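Local coordinates for Xcc1710-like domain-containing protein (Bordetella parapertussis 12822, PDB 3CPK) that is of unknown function but belongs to the DUF498/DUF598 family and contains an Xcc1710-like domain, at residues A[21-25]-A[26-30]; A[129-132]-A[133-136]. All coordinates share one frame; numbering follows the deposited sequence.

In the fold
Both interactions are local, each formed within one continuous run of chain, and their centres lie about 17 Å apart. Interaction 1 (21-25 with 26-30) is the beta hairpin at one side of the three-stranded antiparallel sheet, whereas interaction 2 (129-132 with 133-136) forms the last turns of helix 123-135, beside the five-stranded mixed sheet. Their nearest atoms are about 6 Å apart, so they do not touch, but neighbouring residues connect them: Phe-35 meets Val-24 of the hairpin and the ring of Tyr-130 of the helix, while Thr-13 touches Asn-25 as well as Asn-131 and Met-134. No ligand or active site is established near either contact.

Interaction 1: A[21-25]-A[26-30]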
# COMPACT_ATOMS: atom_id res chain seq x y z
N TYR A 21 2.18 -5.73 13.05
CA TYR A 21 0.81 -5.50 12.59
C TYR A 21 0.48 -4.07 12.23
O TYR A 21 1.08 -3.12 12.73
CB TYR A 21 -0.19 -5.94 13.67
CG TYR A 21 -0.27 -4.98 14.85
CD1 TYR A 21 -1.07 -3.83 14.78
CD2 TYR A 21 0.46 -5.20 16.01
CE1 TYR A 21 -1.13 -2.93 15.84
CE2 TYR A 21 0.41 -4.31 17.07
CZ TYR A 21 -0.38 -3.18 16.99
OH TYR A 21 -0.42 -2.29 18.05
N ILE A 22 -0.51 -3.94 11.35
CA ILE A 22 -1.03 -2.65 10.96
C ILE A 22 -2.49 -2.76 11.36
O ILE A 22 -3.11 -3.81 11.17
CB ILE A 22 -0.93 -2.41 9.44
CG1 ILE A 22 0.54 -2.37 9.02
CG2 ILE A 22 -1.62 -1.11 9.06
CD1 ILE A 22 1.36 -1.31 9.76
N GLU A 23 -3.03 -1.71 11.95
CA GLU A 23 -4.42 -1.72 12.34
C GLU A 23 -5.13 -0.81 11.36
O GLU A 23 -4.79 0.37 11.22
CB GLU A 23 -4.59 -1.20 13.76
CG GLU A 23 -6.01 -1.28 14.28
CD GLU A 23 -6.15 -0.83 15.72
OE1 GLU A 23 -6.68 0.27 15.96
OE2 GLU A 23 -5.71 -1.59 16.62
N VAL A 24 -6.10 -1.35 10.64
CA VAL A 24 -6.85 -0.56 9.69
C VAL A 24 -8.31 -0.55 10.13
O VAL A 24 -8.89 -1.61 10.39
CB VAL A 24 -6.71 -1.13 8.27
CG1 VAL A 24 -7.35 -0.19 7.25
CG2 VAL A 24 -5.26 -1.36 7.96
N ASN A 25 -8.89 0.64 10.23
CA ASN A 25 -10.28 0.79 10.62
C ASN A 25 -10.52 0.06 11.95
O ASN A 25 -11.59 -0.52 12.18
CB ASN A 25 -11.20 0.23 9.52
CG ASN A 25 -10.96 0.91 8.16
OD1 ASN A 25 -11.27 0.34 7.11
ND2 ASN A 25 -10.43 2.12 8.18
N GLN A 26 -9.50 0.08 12.81
CA GLN A 26 -9.55 -0.55 14.12
C GLN A 26 -9.54 -2.08 14.12
O GLN A 26 -10.01 -2.73 15.06
CB GLN A 26 -10.76 -0.02 14.90
CG GLN A 26 -10.59 1.43 15.32
CD GLN A 26 -11.76 1.99 16.10
OE1 GLN A 26 -12.45 1.26 16.81
NE2 GLN A 26 -11.97 3.29 15.99
N VAL A 27 -9.00 -2.65 13.05
CA VAL A 27 -8.89 -4.09 12.92
C VAL A 27 -7.43 -4.41 12.57
O VAL A 27 -6.87 -3.82 11.64
CB VAL A 27 -9.83 -4.62 11.82
CG1 VAL A 27 -9.72 -6.14 11.73
CG2 VAL A 27 -11.25 -4.20 12.13
N ARG A 28 -6.82 -5.34 13.31
CA ARG A 28 -5.43 -5.71 13.07
C ARG A 28 -5.19 -6.71 11.94
O ARG A 28 -5.91 -7.69 11.79
CB ARG A 28 -4.80 -6.32 14.33
CG ARG A 28 -4.44 -5.35 15.42
CD ARG A 28 -3.54 -6.04 16.43
NE ARG A 28 -3.38 -5.23 17.63
CZ ARG A 28 -2.57 -5.53 18.64
NH1 ARG A 28 -1.83 -6.63 18.60
NH2 ARG A 28 -2.51 -4.74 19.69
N PHE A 29 -4.13 -6.45 11.18
CA PHE A 29 -3.74 -7.32 10.10
C PHE A 29 -2.29 -7.72 10.29
O PHE A 29 -1.43 -6.87 10.56
CB PHE A 29 -3.92 -6.63 8.75
CG PHE A 29 -5.35 -6.35 8.42
CD1 PHE A 29 -6.00 -5.24 8.95
CD2 PHE A 29 -6.06 -7.21 7.58
CE1 PHE A 29 -7.34 -4.99 8.68
CE2 PHE A 29 -7.41 -6.97 7.30
CZ PHE A 29 -8.05 -5.86 7.84
N SER A 30 -2.01 -9.01 10.20
CA SER A 30 -0.65 -9.50 10.36
C SER A 30 -0.14 -10.16 9.08
O SER A 30 0.95 -10.72 9.05
CB SER A 30 -0.56 -10.45 11.55
OG SER A 30 -1.66 -11.33 11.61
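A beta hairpin with a two-residue loop brings Tyr-21 against Arg-28. The guanidinium lies flat on one face of the tyrosine ring, the planes 3° apart, and Arg-28 CZ stands 3.8 Å from the ring centroid in a cation-pi interaction. Arg-28 CD adds a CH-pi contact to the same face. Chain torsions near 180° keep Arg-28 extended from CG to NE, long enough to span the ring, while Tyr-21 CG sits between its backbone N and carbonyl carbon (chi1 75°), which stands the ring up off the sheet with one face turned to the Arg-28 chain. Glu-23 lies on the same side of the sheet as Arg-28; its OE2 approaches the guanidinium edge but remains 4.4 Å from Arg-28 NE, too far for a salt bridge.

Strands 21-24 and 27-29 are joined by a type I' turn from Val-24 to Val-27, with Asn-25 and Gln-26 at its corners. Both corners need positive phi, which asparagine tolerates better than most residues; Gln-26 at the second also takes it, and its N is hydrogen-bonded to Thr-15 OG1 of the adjoining strand. Val-24 N donates to Val-27 O at 2.8 Å, and Val-27 N returns a bond to Val-24 O, closing the turn. Ile-22 and Phe-29 exchange two backbone bonds. On the side of the sheet that carries Ile-22, Val-24, Val-27 and Phe-29, Val-24 CB packs 3.9 Å from Phe-29 CE1, the side chains crossing at about a right angle; Val-41 touches both, and Ile-33 and Phe-35 cover the branched Val-24.

Interaction 2: A[129-132]-A[133-136]; sequences TYNI and LMAE
Tyr-130 and Met-134, one turn apart near the C-terminal end of helix 123-135, make an i to i+4 side-chain contact. The Met-134 chain, modelled as selenomethionine, crosses the tyrosine at a slant, with CB above one ring face and displaced toward the rim. Its CG meets the phenolic end, 4.0 Å from Tyr-130 CZ. With CG anti to the backbone N in both (chi1 162° and -175°), the two chains leave the helix in similar directions, which sets the ring beside Met-134 CB and CG; the selenomethionine then bends at its next two torsions, a shape its unbranched chain adopts readily. The aromatic ring suits this buried position: it packs on Leu-93, Val-140 and Val-142 of the mixed sheet and meets Phe-35 edge-to-face, while Tyr-130 OH hydrogen-bonds to Asn-12 O.

Thr-129 and Leu-133 form another i to i+4 pair, looser between side chains, with Thr-129 CG2 4.2 Å from Leu-133 CG. Both side chains touch Leu-93, and Leu-133 also reaches Val-140, a suitable place for its branched apolar end. Thr-129 OG1 turns back to hydrogen-bond with Ala-125 O, so the polar branch is satisfied within the helix while the methyl branch faces Leu-133.

Behind these pairs run regular helical bonds, including Leu-133 N to Thr-129 O at 3.0 Å and Ala-135 N to Asn-131 O at 2.7 Å. At Glu-136 the backbone departs from the helix, yet its N still bonds to Ile-132 O. With chi1 at 45°, Glu-136 CG is tucked over the main chain, and the side chain folds back past Ile-132. Its OE2 makes a long, weak ion pair with Arg-138 NE. Glu-136 CG approaches Ile-132 O to 3.2 Å, and Glu-136 OE1 comes within 3.9 Å of Ile-132 CG2.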
# COMPACT_ATOMS: atom_id res chain seq x y z
N THR A 129 2.13 7.52 5.61
CA THR A 129 2.11 8.37 4.42
C THR A 129 0.78 8.21 3.69
O THR A 129 0.31 9.12 3.01
CB THR A 129 3.28 8.04 3.46
OG1 THR A 129 4.53 8.26 4.12
CG2 THR A 129 3.24 8.92 2.25
N TYR A 130 0.16 7.04 3.85
CA TYR A 130 -1.13 6.77 3.23
C TYR A 130 -2.21 7.63 3.87
O TYR A 130 -3.03 8.23 3.17
CB TYR A 130 -1.52 5.30 3.40
CG TYR A 130 -2.99 5.06 3.18
CD1 TYR A 130 -3.50 4.83 1.91
CD2 TYR A 130 -3.88 5.17 4.25
CE1 TYR A 130 -4.88 4.72 1.71
CE2 TYR A 130 -5.25 5.06 4.05
CZ TYR A 130 -5.74 4.83 2.78
OH TYR A 130 -7.10 4.76 2.59
N ASN A 131 -2.24 7.66 5.20
CA ASN A 131 -3.23 8.45 5.92
C ASN A 131 -3.17 9.90 5.44
O ASN A 131 -4.20 10.53 5.23
CB ASN A 131 -2.98 8.42 7.43
CG ASN A 131 -3.53 7.16 8.10
OD1 ASN A 131 -3.23 6.90 9.27
ND2 ASN A 131 -4.34 6.38 7.38
N ILE A 132 -1.96 10.41 5.27
CA ILE A 132 -1.77 11.79 4.84
C ILE A 132 -2.24 12.05 3.42
O ILE A 132 -3.05 12.94 3.20
CB ILE A 132 -0.29 12.23 5.00
CG1 ILE A 132 0.05 12.29 6.49
CG2 ILE A 132 -0.07 13.61 4.37
CD1 ILE A 132 1.51 12.55 6.77
N LEU A 133 -1.75 11.27 2.47
CA LEU A 133 -2.18 11.45 1.09
C LEU A 133 -3.69 11.30 0.98
O LEU A 133 -4.33 11.90 0.13
CB LEU A 133 -1.51 10.41 0.19
CG LEU A 133 0.01 10.51 0.05
CD1 LEU A 133 0.46 9.64 -1.10
CD2 LEU A 133 0.41 11.94 -0.20
N MSE A 134 -4.24 10.49 1.86
CA MSE A 134 -5.67 10.25 1.90
C MSE A 134 -6.37 11.45 2.50
O MSE A 134 -7.36 11.93 1.96
CB MSE A 134 -5.94 8.97 2.70
CG MSE A 134 -7.38 8.52 2.74
SE MSE A 134 -8.30 9.39 4.18
CE MSE A 134 -7.68 8.24 5.64
N ALA A 135 -5.84 11.96 3.61
CA ALA A 135 -6.45 13.12 4.25
C ALA A 135 -6.54 14.35 3.34
O ALA A 135 -7.47 15.13 3.44
CB ALA A 135 -5.69 13.47 5.52
N GLU A 136 -5.56 14.53 2.45
CA GLU A 136 -5.62 15.68 1.55
C GLU A 136 -6.30 15.30 0.24
O GLU A 136 -6.14 15.97 -0.79
CB GLU A 136 -4.22 16.28 1.31
CG GLU A 136 -3.10 15.31 1.04
CD GLU A 136 -1.74 15.95 1.27
OE1 GLU A 136 -1.53 16.56 2.35
OE2 GLU A 136 -0.87 15.84 0.37